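Local coordinates for cobalamin biosynthesis protein CobN (Mycobacterium tuberculosis, PDB 7C6O) that probably serves as the large catalytic subunit of cobaltochelatase, the enzyme that inserts cobalt into the corrin ring during cobalamin biosynthesis, at residues V552-W563 / L586-E597; L767-D778 / L790-I798. All coordinates share one frame; numbering follows the deposited sequence.

Contact 1 of 2, residues V552-W563 / L586-E597; sequences VVHLGKHGNLEW and LIYPFLVNDPGE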
loop_
_atom_site.group_PDB
_atom_site.type_symbol
_atom_site.label_atom_id
_atom_site.label_comp_id
_atom_site.label_asym_id
_atom_site.label_seq_id
_atom_site.Cartn_x
_atom_site.Cartn_y
_atom_site.Cartn_z
ATOM N N VAL A 552 -15.619 2.131 13.748
ATOM C CA VAL A 552 -16.073 2.158 12.364
ATOM C C VAL A 552 -15.554 0.906 11.673
ATOM O O VAL A 552 -14.376 0.553 11.817
ATOM C CB VAL A 552 -15.589 3.425 11.634
ATOM C CG1 VAL A 552 -16.021 3.401 10.171
ATOM C CG2 VAL A 552 -16.104 4.674 12.334
ATOM N N VAL A 553 -16.432 0.227 10.942
ATOM C CA VAL A 553 -16.053 -0.869 10.060
ATOM C C VAL A 553 -16.317 -0.413 8.632
ATOM O O VAL A 553 -17.464 -0.124 8.270
ATOM C CB VAL A 553 -16.825 -2.160 10.377
ATOM C CG1 VAL A 553 -16.419 -3.273 9.412
ATOM C CG2 VAL A 553 -16.596 -2.589 11.822
ATOM N N HIS A 554 -15.265 -0.334 7.823
ATOM C CA HIS A 554 -15.413 -0.025 6.406
ATOM C C HIS A 554 -15.282 -1.304 5.593
ATOM O O HIS A 554 -14.299 -2.036 5.736
ATOM C CB HIS A 554 -14.383 0.999 5.933
ATOM C CG HIS A 554 -14.723 1.596 4.604
ATOM N ND1 HIS A 554 -15.264 2.857 4.473
ATOM C CD2 HIS A 554 -14.641 1.090 3.351
ATOM C CE1 HIS A 554 -15.482 3.109 3.194
ATOM N NE2 HIS A 554 -15.114 2.052 2.493
ATOM N N LEU A 555 -16.257 -1.555 4.723
ATOM C CA LEU A 555 -16.372 -2.842 4.044
ATOM C C LEU A 555 -15.658 -2.813 2.693
ATOM O O LEU A 555 -16.158 -2.226 1.728
ATOM C CB LEU A 555 -17.840 -3.221 3.879
ATOM C CG LEU A 555 -18.450 -3.786 5.160
ATOM C CD1 LEU A 555 -19.877 -4.243 4.922
ATOM C CD2 LEU A 555 -17.591 -4.926 5.687
ATOM N N GLY A 556 -14.495 -3.456 2.627
ATOM C CA GLY A 556 -13.868 -3.775 1.362
ATOM C C GLY A 556 -13.022 -2.653 0.781
ATOM O O GLY A 556 -13.097 -1.486 1.173
ATOM N N LYS A 557 -12.211 -3.034 -0.207
ATOM C CA LYS A 557 -11.298 -2.113 -0.876
ATOM C C LYS A 557 -12.026 -1.348 -1.978
ATOM O O LYS A 557 -12.519 -1.962 -2.931
ATOM C CB LYS A 557 -10.115 -2.886 -1.464
ATOM C CG LYS A 557 -9.131 -2.041 -2.267
ATOM C CD LYS A 557 -9.309 -2.196 -3.762
ATOM C CE LYS A 557 -8.226 -1.451 -4.525
ATOM N NZ LYS A 557 -8.496 -1.394 -5.989
ATOM N N HIS A 558 -12.099 -0.017 -1.865
ATOM C CA HIS A 558 -11.695 0.761 -0.690
ATOM C C HIS A 558 -12.499 2.057 -0.672
ATOM O O HIS A 558 -13.126 2.412 -1.669
ATOM C CB HIS A 558 -10.193 1.083 -0.691
ATOM C CG HIS A 558 -9.724 1.817 -1.911
ATOM N ND1 HIS A 558 -8.852 1.259 -2.822
ATOM C CD2 HIS A 558 -9.996 3.063 -2.366
ATOM C CE1 HIS A 558 -8.613 2.127 -3.788
ATOM N NE2 HIS A 558 -9.294 3.230 -3.536
ATOM N N GLY A 559 -12.464 2.771 0.459
ATOM C CA GLY A 559 -13.129 4.052 0.574
ATOM C C GLY A 559 -12.220 5.215 0.212
ATOM O O GLY A 559 -11.082 5.045 -0.224
ATOM N N ASN A 560 -12.742 6.430 0.405
ATOM C CA ASN A 560 -12.021 7.633 0.017
ATOM C C ASN A 560 -11.420 8.405 1.184
ATOM O O ASN A 560 -10.634 9.328 0.946
ATOM C CB ASN A 560 -12.931 8.575 -0.794
ATOM C CG ASN A 560 -14.187 9.002 -0.038
ATOM O OD1 ASN A 560 -14.229 9.012 1.193
ATOM N ND2 ASN A 560 -15.221 9.371 -0.788
ATOM N N LEU A 561 -11.761 8.066 2.429
ATOM C CA LEU A 561 -11.267 8.851 3.560
ATOM C C LEU A 561 -9.743 8.835 3.621
ATOM O O LEU A 561 -9.106 9.883 3.782
ATOM C CB LEU A 561 -11.866 8.336 4.870
ATOM C CG LEU A 561 -11.501 9.158 6.113
ATOM C CD1 LEU A 561 -12.689 9.276 7.054
ATOM C CD2 LEU A 561 -10.303 8.565 6.847
ATOM N N GLU A 562 -9.140 7.651 3.494
ATOM C CA GLU A 562 -7.686 7.559 3.560
ATOM C C GLU A 562 -7.001 8.119 2.320
ATOM O O GLU A 562 -5.768 8.077 2.247
ATOM C CB GLU A 562 -7.255 6.106 3.792
ATOM C CG GLU A 562 -7.579 5.134 2.657
ATOM C CD GLU A 562 -8.969 4.513 2.767
ATOM O OE1 GLU A 562 -9.885 5.161 3.316
ATOM O OE2 GLU A 562 -9.142 3.366 2.301
ATOM N N TRP A 563 -7.758 8.650 1.358
ATOM C CA TRP A 563 -7.191 9.261 0.163
ATOM C C TRP A 563 -7.481 10.753 0.081
ATOM O O TRP A 563 -7.221 11.366 -0.961
ATOM C CB TRP A 563 -7.707 8.544 -1.088
ATOM C CG TRP A 563 -7.323 7.099 -1.106
ATOM C CD1 TRP A 563 -8.071 6.045 -0.662
ATOM C CD2 TRP A 563 -6.082 6.549 -1.563
ATOM N NE1 TRP A 563 -7.372 4.870 -0.826
ATOM C CE2 TRP A 563 -6.150 5.153 -1.376
ATOM C CE3 TRP A 563 -4.921 7.100 -2.114
ATOM C CZ2 TRP A 563 -5.102 4.300 -1.723
ATOM C CZ3 TRP A 563 -3.882 6.251 -2.460
ATOM C CH2 TRP A 563 -3.981 4.867 -2.262
ATOM N N LEU A 586 -10.871 2.245 13.464
ATOM C CA LEU A 586 -11.268 1.859 12.114
ATOM C C LEU A 586 -10.833 0.425 11.852
ATOM O O LEU A 586 -9.637 0.113 11.896
ATOM C CB LEU A 586 -10.668 2.808 11.072
ATOM C CG LEU A 586 -10.899 2.477 9.593
ATOM C CD1 LEU A 586 -12.384 2.440 9.264
ATOM C CD2 LEU A 586 -10.169 3.473 8.691
ATOM N N ILE A 587 -11.805 -0.441 11.586
ATOM C CA ILE A 587 -11.574 -1.845 11.264
ATOM C C ILE A 587 -11.979 -2.048 9.811
ATOM O O ILE A 587 -13.057 -1.607 9.398
ATOM C CB ILE A 587 -12.362 -2.767 12.209
ATOM C CG1 ILE A 587 -11.961 -2.482 13.659
ATOM C CG2 ILE A 587 -12.126 -4.229 11.851
ATOM C CD1 ILE A 587 -12.965 -2.962 14.676
ATOM N N TYR A 588 -11.122 -2.711 9.039
ATOM C CA TYR A 588 -11.135 -2.578 7.583
ATOM C C TYR A 588 -10.865 -3.917 6.911
ATOM O O TYR A 588 -9.713 -4.254 6.609
ATOM C CB TYR A 588 -10.098 -1.540 7.150
ATOM C CG TYR A 588 -10.438 -0.698 5.939
ATOM C CD1 TYR A 588 -11.158 -1.216 4.870
ATOM C CD2 TYR A 588 -10.009 0.623 5.864
ATOM C CE1 TYR A 588 -11.447 -0.431 3.760
ATOM C CE2 TYR A 588 -10.294 1.410 4.768
ATOM C CZ TYR A 588 -11.009 0.882 3.720
ATOM O OH TYR A 588 -11.282 1.679 2.634
ATOM N N PRO A 589 -11.906 -4.712 6.662
ATOM C CA PRO A 589 -11.728 -5.909 5.827
ATOM C C PRO A 589 -11.168 -5.523 4.463
ATOM O O PRO A 589 -11.647 -4.584 3.824
ATOM C CB PRO A 589 -13.144 -6.485 5.724
ATOM C CG PRO A 589 -13.835 -5.986 6.963
ATOM C CD PRO A 589 -13.273 -4.614 7.207
ATOM N N PHE A 590 -10.133 -6.240 4.027
ATOM C CA PHE A 590 -9.365 -5.772 2.882
ATOM C C PHE A 590 -8.788 -6.940 2.098
ATOM O O PHE A 590 -8.272 -7.893 2.681
ATOM C CB PHE A 590 -8.234 -4.840 3.328
ATOM C CG PHE A 590 -8.024 -3.681 2.409
ATOM C CD1 PHE A 590 -7.293 -3.831 1.244
ATOM C CD2 PHE A 590 -8.574 -2.446 2.701
ATOM C CE1 PHE A 590 -7.110 -2.766 0.389
ATOM C CE2 PHE A 590 -8.394 -1.373 1.852
ATOM C CZ PHE A 590 -7.662 -1.530 0.698
ATOM N N LEU A 591 -8.859 -6.847 0.773
ATOM C CA LEU A 591 -8.386 -7.922 -0.090
ATOM C C LEU A 591 -6.886 -8.146 0.089
ATOM O O LEU A 591 -6.097 -7.198 0.067
ATOM C CB LEU A 591 -8.708 -7.588 -1.546
ATOM C CG LEU A 591 -8.285 -8.599 -2.608
ATOM C CD1 LEU A 591 -8.921 -9.964 -2.357
ATOM C CD2 LEU A 591 -8.641 -8.078 -3.995
ATOM N N VAL A 592 -6.498 -9.416 0.244
ATOM C CA VAL A 592 -5.126 -9.755 0.622
ATOM C C VAL A 592 -4.124 -9.376 -0.465
ATOM O O VAL A 592 -2.971 -9.040 -0.160
ATOM C CB VAL A 592 -5.031 -11.253 0.983
ATOM C CG1 VAL A 592 -5.423 -12.129 -0.207
ATOM C CG2 VAL A 592 -3.629 -11.606 1.476
ATOM N N ASN A 593 -4.520 -9.412 -1.740
ATOM C CA ASN A 593 -3.583 -9.132 -2.821
ATOM C C ASN A 593 -3.645 -7.684 -3.297
ATOM O O ASN A 593 -3.187 -7.383 -4.403
ATOM C CB ASN A 593 -3.805 -10.090 -3.994
ATOM C CG ASN A 593 -5.115 -9.850 -4.710
ATOM O OD1 ASN A 593 -6.178 -10.214 -4.214
ATOM N ND2 ASN A 593 -5.045 -9.258 -5.896
ATOM N N ASP A 594 -4.172 -6.773 -2.474
ATOM C CA ASP A 594 -4.115 -5.334 -2.734
ATOM C C ASP A 594 -3.336 -4.652 -1.611
ATOM O O ASP A 594 -3.894 -3.850 -0.848
ATOM C CB ASP A 594 -5.515 -4.735 -2.868
ATOM C CG ASP A 594 -6.186 -5.104 -4.179
ATOM O OD1 ASP A 594 -5.540 -5.763 -5.024
ATOM O OD2 ASP A 594 -7.362 -4.733 -4.368
ATOM N N PRO A 595 -2.032 -4.938 -1.492
ATOM C CA PRO A 595 -1.275 -4.413 -0.341
ATOM C C PRO A 595 -1.166 -2.900 -0.306
ATOM O O PRO A 595 -1.227 -2.310 0.780
ATOM C CB PRO A 595 0.101 -5.072 -0.506
ATOM C CG PRO A 595 0.197 -5.384 -1.960
ATOM C CD PRO A 595 -1.186 -5.746 -2.386
ATOM N N GLY A 596 -0.994 -2.251 -1.458
ATOM C CA GLY A 596 -0.789 -0.811 -1.456
ATOM C C GLY A 596 -1.994 -0.051 -0.938
ATOM O O GLY A 596 -1.871 0.847 -0.100
ATOM N N GLU A 597 -3.181 -0.408 -1.425
ATOM C CA GLU A 597 -4.381 0.304 -1.007
ATOM C C GLU A 597 -4.697 0.041 0.462
ATOM O O GLU A 597 -5.139 0.945 1.179
ATOM C CB GLU A 597 -5.553 -0.089 -1.905
ATOM C CG GLU A 597 -5.313 0.193 -3.390
ATOM C CD GLU A 597 -4.601 -0.946 -4.113
ATOM O OE1 GLU A 597 -3.975 -1.797 -3.442
ATOM O OE2 GLU A 597 -4.673 -0.995 -5.360
HETATM O O HOH W 1 -7.688 -3.626 -6.993
HETATM O O HOH W 2 -7.423 2.216 0.491
#
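V552 and I587 open the parallel strand pairing: I587 N gives its proton to V552 O at 2.8 Å, and H554 N returns one to I587 O at 3.0 Å. P589, which has no N-H to offer, sets its CD against the carbonyl of H554, and beyond it the link from G556 N to P589 O is weak. G556 has a positive phi, easy for glycine.

The tyrosine hydroxyl carries the polar core. Y588 OH accepts from G559 N at 2.7 Å in a nearly straight bond and donates to E562 OE2, also at 2.7 Å, on the carboxylate's syn lone pair. E562 comes within range because its CG sits between the backbone N and the carbonyl carbon (chi1 65°) and the chain bends again at chi2. A water that donates to E562 OE2 and E597 O, and accepts from W563 NE1, extends the network.

Apolar contact fills in around this. H554 CB lies over the centre of one face of the Y588 ring, while F590 CE2 packs on the opposite face, nearer the rim; with its faces packed and hydroxyl bonded twice, the phenol is fixed in rotation and position. K557 CB lies over the face of the F590 ring, 3.8 Å from the centroid.

K557 suits a position both apolar and charged: beyond F590 its long chain carries NZ between D594 and E597. Both salt bridges are long, but a water accepts from K557 NZ at 2.6 Å and donates to D594 OD2. D594 OD1 pairs with R892 and E597 OE1 with T888; OD2 and OE2 face K557.

The strands belong to a beta-alpha-beta unit through helix 576-581. Strand 551-555 lies between 369-373 and 586-591, the latter next to 608-612, and helix 807-815 packs on V553, I587 and P589.

Contact 2 of 2, residues L767-D778 / L790-I798; sequences LQATGWDPSAAD and LRFAATEVI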
loop_
_atom_site.group_PDB
_atom_site.type_symbol
_atom_site.label_atom_id
_atom_site.label_comp_id
_atom_site.label_asym_id
_atom_site.label_seq_id
_atom_site.Cartn_x
_atom_site.Cartn_y
_atom_site.Cartn_z
ATOM N N LEU A 767 -6.503 -36.241 -3.986
ATOM C CA LEU A 767 -6.014 -35.805 -2.683
ATOM C C LEU A 767 -7.136 -35.194 -1.855
ATOM O O LEU A 767 -7.228 -35.432 -0.644
ATOM C CB LEU A 767 -4.871 -34.805 -2.858
ATOM C CG LEU A 767 -4.226 -34.284 -1.572
ATOM C CD1 LEU A 767 -3.591 -35.432 -0.800
ATOM C CD2 LEU A 767 -3.199 -33.206 -1.880
ATOM N N GLN A 768 -8.001 -34.403 -2.494
ATOM C CA GLN A 768 -9.154 -33.845 -1.797
ATOM C C GLN A 768 -10.063 -34.948 -1.268
ATOM O O GLN A 768 -10.614 -34.835 -0.167
ATOM C CB GLN A 768 -9.927 -32.918 -2.734
ATOM C CG GLN A 768 -11.139 -32.264 -2.103
ATOM C CD GLN A 768 -11.906 -31.403 -3.085
ATOM O OE1 GLN A 768 -12.247 -31.848 -4.182
ATOM N NE2 GLN A 768 -12.175 -30.161 -2.700
ATOM N N ALA A 769 -10.220 -36.030 -2.037
ATOM C CA ALA A 769 -11.096 -37.124 -1.630
ATOM C C ALA A 769 -10.596 -37.847 -0.387
ATOM O O ALA A 769 -11.394 -38.493 0.298
ATOM C CB ALA A 769 -11.263 -38.118 -2.781
ATOM N N THR A 770 -9.302 -37.762 -0.084
ATOM C CA THR A 770 -8.749 -38.352 1.127
ATOM C C THR A 770 -8.822 -37.412 2.322
ATOM O O THR A 770 -8.276 -37.733 3.382
ATOM C CB THR A 770 -7.291 -38.764 0.908
ATOM O OG1 THR A 770 -6.463 -37.591 0.882
ATOM C CG2 THR A 770 -7.138 -39.518 -0.403
ATOM N N GLY A 771 -9.479 -36.265 2.179
ATOM C CA GLY A 771 -9.425 -35.259 3.219
ATOM C C GLY A 771 -8.100 -34.537 3.276
ATOM O O GLY A 771 -7.670 -34.128 4.360
ATOM N N TRP A 772 -7.432 -34.383 2.130
ATOM C CA TRP A 772 -6.136 -33.709 2.045
ATOM C C TRP A 772 -5.105 -34.364 2.964
ATOM O O TRP A 772 -4.350 -33.689 3.668
ATOM C CB TRP A 772 -6.274 -32.215 2.344
ATOM C CG TRP A 772 -7.280 -31.534 1.465
ATOM C CD1 TRP A 772 -8.564 -31.204 1.790
ATOM C CD2 TRP A 772 -7.089 -31.111 0.109
ATOM N NE1 TRP A 772 -9.181 -30.593 0.725
ATOM C CE2 TRP A 772 -8.297 -30.526 -0.321
ATOM C CE3 TRP A 772 -6.011 -31.166 -0.782
ATOM C CZ2 TRP A 772 -8.457 -29.998 -1.600
ATOM C CZ3 TRP A 772 -6.173 -30.641 -2.051
ATOM C CH2 TRP A 772 -7.387 -30.066 -2.448
ATOM N N ASP A 773 -5.072 -35.690 2.948
ATOM C CA ASP A 773 -4.126 -36.445 3.760
ATOM C C ASP A 773 -2.726 -36.318 3.171
ATOM O O ASP A 773 -2.510 -36.731 2.025
ATOM C CB ASP A 773 -4.552 -37.910 3.823
ATOM C CG ASP A 773 -3.842 -38.687 4.919
ATOM O OD1 ASP A 773 -2.699 -38.331 5.275
ATOM O OD2 ASP A 773 -4.433 -39.666 5.426
ATOM N N PRO A 774 -1.754 -35.765 3.905
ATOM C CA PRO A 774 -0.404 -35.617 3.336
ATOM C C PRO A 774 0.246 -36.936 2.964
ATOM O O PRO A 774 0.995 -36.990 1.980
ATOM C CB PRO A 774 0.374 -34.909 4.457
ATOM C CG PRO A 774 -0.671 -34.292 5.329
ATOM C CD PRO A 774 -1.847 -35.213 5.266
ATOM N N SER A 775 -0.017 -38.004 3.721
ATOM C CA SER A 775 0.584 -39.298 3.421
ATOM C C SER A 775 0.041 -39.903 2.134
ATOM O O SER A 775 0.693 -40.772 1.548
ATOM C CB SER A 775 0.356 -40.268 4.580
ATOM O OG SER A 775 -1.024 -40.555 4.736
ATOM N N ALA A 776 -1.134 -39.465 1.683
ATOM C CA ALA A 776 -1.709 -39.993 0.455
ATOM C C ALA A 776 -0.953 -39.553 -0.791
ATOM O O ALA A 776 -1.199 -40.107 -1.866
ATOM C CB ALA A 776 -3.176 -39.575 0.342
ATOM N N ALA A 777 -0.037 -38.587 -0.674
ATOM C CA ALA A 777 0.632 -38.044 -1.854
ATOM C C ALA A 777 1.459 -39.111 -2.561
ATOM O O ALA A 777 1.283 -39.359 -3.759
ATOM C CB ALA A 777 1.506 -36.852 -1.457
ATOM N N ASP A 778 2.374 -39.756 -1.829
ATOM C CA ASP A 778 3.210 -40.788 -2.434
ATOM C C ASP A 778 2.379 -41.937 -2.985
ATOM O O ASP A 778 2.773 -42.569 -3.972
ATOM C CB ASP A 778 4.225 -41.310 -1.417
ATOM C CG ASP A 778 5.472 -40.450 -1.343
ATOM O OD1 ASP A 778 5.962 -40.016 -2.409
ATOM O OD2 ASP A 778 5.962 -40.210 -0.220
ATOM N N LEU A 790 1.930 -32.228 -4.024
ATOM C CA LEU A 790 0.697 -32.627 -3.353
ATOM C C LEU A 790 0.862 -32.591 -1.838
ATOM O O LEU A 790 -0.075 -32.235 -1.113
ATOM C CB LEU A 790 0.274 -34.022 -3.813
ATOM C CG LEU A 790 -0.058 -34.177 -5.299
ATOM C CD1 LEU A 790 -0.447 -35.614 -5.615
ATOM C CD2 LEU A 790 -1.165 -33.217 -5.703
ATOM N N ARG A 791 2.045 -32.962 -1.344
ATOM C CA ARG A 791 2.305 -32.895 0.089
ATOM C C ARG A 791 2.342 -31.449 0.565
ATOM O O ARG A 791 1.847 -31.133 1.653
ATOM C CB ARG A 791 3.617 -33.614 0.410
ATOM C CG ARG A 791 3.741 -34.118 1.838
ATOM C CD ARG A 791 4.677 -35.329 1.920
ATOM N NE ARG A 791 5.821 -35.210 1.016
ATOM C CZ ARG A 791 6.066 -36.031 -0.002
ATOM N NH1 ARG A 791 5.256 -37.054 -0.244
ATOM N NH2 ARG A 791 7.130 -35.839 -0.771
ATOM N N PHE A 792 2.920 -30.558 -0.245
ATOM C CA PHE A 792 2.901 -29.133 0.070
ATOM C C PHE A 792 1.474 -28.604 0.127
ATOM O O PHE A 792 1.137 -27.797 1.002
ATOM C CB PHE A 792 3.722 -28.365 -0.967
ATOM C CG PHE A 792 3.682 -26.871 -0.797
ATOM C CD1 PHE A 792 4.407 -26.253 0.208
ATOM C CD2 PHE A 792 2.932 -26.084 -1.657
ATOM C CE1 PHE A 792 4.377 -24.878 0.359
ATOM C CE2 PHE A 792 2.898 -24.709 -1.511
ATOM C CZ PHE A 792 3.622 -24.105 -0.502
ATOM N N ALA A 793 0.618 -29.053 -0.793
ATOM C CA ALA A 793 -0.779 -28.635 -0.770
ATOM C C ALA A 793 -1.464 -29.072 0.518
ATOM O O ALA A 793 -2.219 -28.301 1.122
ATOM C CB ALA A 793 -1.515 -29.199 -1.985
ATOM N N ALA A 794 -1.208 -30.304 0.958
ATOM C CA ALA A 794 -1.882 -30.814 2.145
ATOM C C ALA A 794 -1.302 -30.222 3.423
ATOM O O ALA A 794 -2.038 -30.006 4.392
ATOM C CB ALA A 794 -1.803 -32.341 2.181
ATOM N N THR A 795 0.000 -29.942 3.444
ATOM C CA THR A 795 0.665 -29.457 4.647
ATOM C C THR A 795 0.534 -27.949 4.830
ATOM O O THR A 795 0.346 -27.481 5.959
ATOM C CB THR A 795 2.148 -29.845 4.615
ATOM O OG1 THR A 795 2.268 -31.270 4.519
ATOM C CG2 THR A 795 2.847 -29.373 5.874
ATOM N N GLU A 796 0.619 -27.175 3.749
ATOM C CA GLU A 796 0.633 -25.721 3.844
ATOM C C GLU A 796 -0.598 -25.061 3.241
ATOM O O GLU A 796 -1.254 -24.264 3.914
ATOM C CB GLU A 796 1.898 -25.163 3.175
ATOM C CG GLU A 796 3.190 -25.585 3.844
ATOM C CD GLU A 796 3.365 -24.974 5.222
ATOM O OE1 GLU A 796 2.666 -23.984 5.537
ATOM O OE2 GLU A 796 4.208 -25.484 5.992
ATOM N N VAL A 797 -0.927 -25.369 1.983
ATOM C CA VAL A 797 -1.997 -24.648 1.293
ATOM C C VAL A 797 -3.330 -24.851 2.005
ATOM O O VAL A 797 -4.014 -23.887 2.367
ATOM C CB VAL A 797 -2.076 -25.085 -0.180
ATOM C CG1 VAL A 797 -3.181 -24.322 -0.897
ATOM C CG2 VAL A 797 -0.737 -24.883 -0.870
ATOM N N ILE A 798 -3.718 -26.110 2.215
ATOM C CA ILE A 798 -5.033 -26.394 2.793
ATOM C C ILE A 798 -5.176 -25.847 4.209
ATOM O O ILE A 798 -6.184 -25.176 4.487
ATOM C CB ILE A 798 -5.334 -27.902 2.704
ATOM C CG1 ILE A 798 -5.467 -28.320 1.242
ATOM C CG2 ILE A 798 -6.598 -28.243 3.484
ATOM C CD1 ILE A 798 -6.600 -27.632 0.531
HETATM O O HOH W 3 -4.218 -31.387 5.043
HETATM O O HOH W 4 3.175 -38.760 0.813
#
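W772 and I798 meet at about a right angle, the isoleucine lying over one face of the indole. I798 CD1 makes a CH-pi contact 3.5 Å from the centroid of the six-membered ring, and I798 CG1 packs 3.4 Å from W772 CD2, a slim branched chain well matched to a wide flat ring. Q768 CA lies over the opposite face, so the indole is sandwiched.

Small residues allow the backbones to come close. A794 CB touches W772 O at 3.2 Å and also meets P774, whose rigid ring suits the turn. A777 CB faces L790 CB at 3.9 Å, and L767 and L790 lie alongside, pointing opposite ways, with L767 CD2 against L790 O.

At the far end R791 turns toward D778: its chain bends at chi3 (38°), bringing NH1 to 3.2 Å from D778 OD2, with the carboxylate and guanidinium planes 42° apart. A water in the guanidinium plane accepts from NH1 and from D778 N.

Segment 767-778 is shaped by its own bonds: G771 closes a Schellman motif that ends helix 750-769, T770 OG1 accepts from D773 N in an ST motif, and D773 OD1 caps the next turn through S775 N and takes the S775 hydroxyl too. With no direct hydrogen bond between the segments, their relative position rests on side-chain shape, supplemented by the D778-R791 bridge and two waters, one joining W772 O to A794 O.

Contact 1 is core and contact 2 is partly buried: their centres lie about 10 Å and 34 Å from the centre of the chain. They share no helix or strand and do not touch, with nearest atoms about 12 Å apart. Contact 1 joins neighbouring parallel strands, the turns after them and the start of helix 595-604, so backbone bonds set the register and most of its buried polar groups are paired, directly or through water, H558 ND1 excepted. Contact 2 joins a helix-to-helix connection to helix 784-801, where side-chain packing does most of the work. Each has an acid-base pairing, but 552-563/586-597 uses one lysine between two acids, whereas 767-778/790-798 has one arginine-aspartate bridge toward solvent.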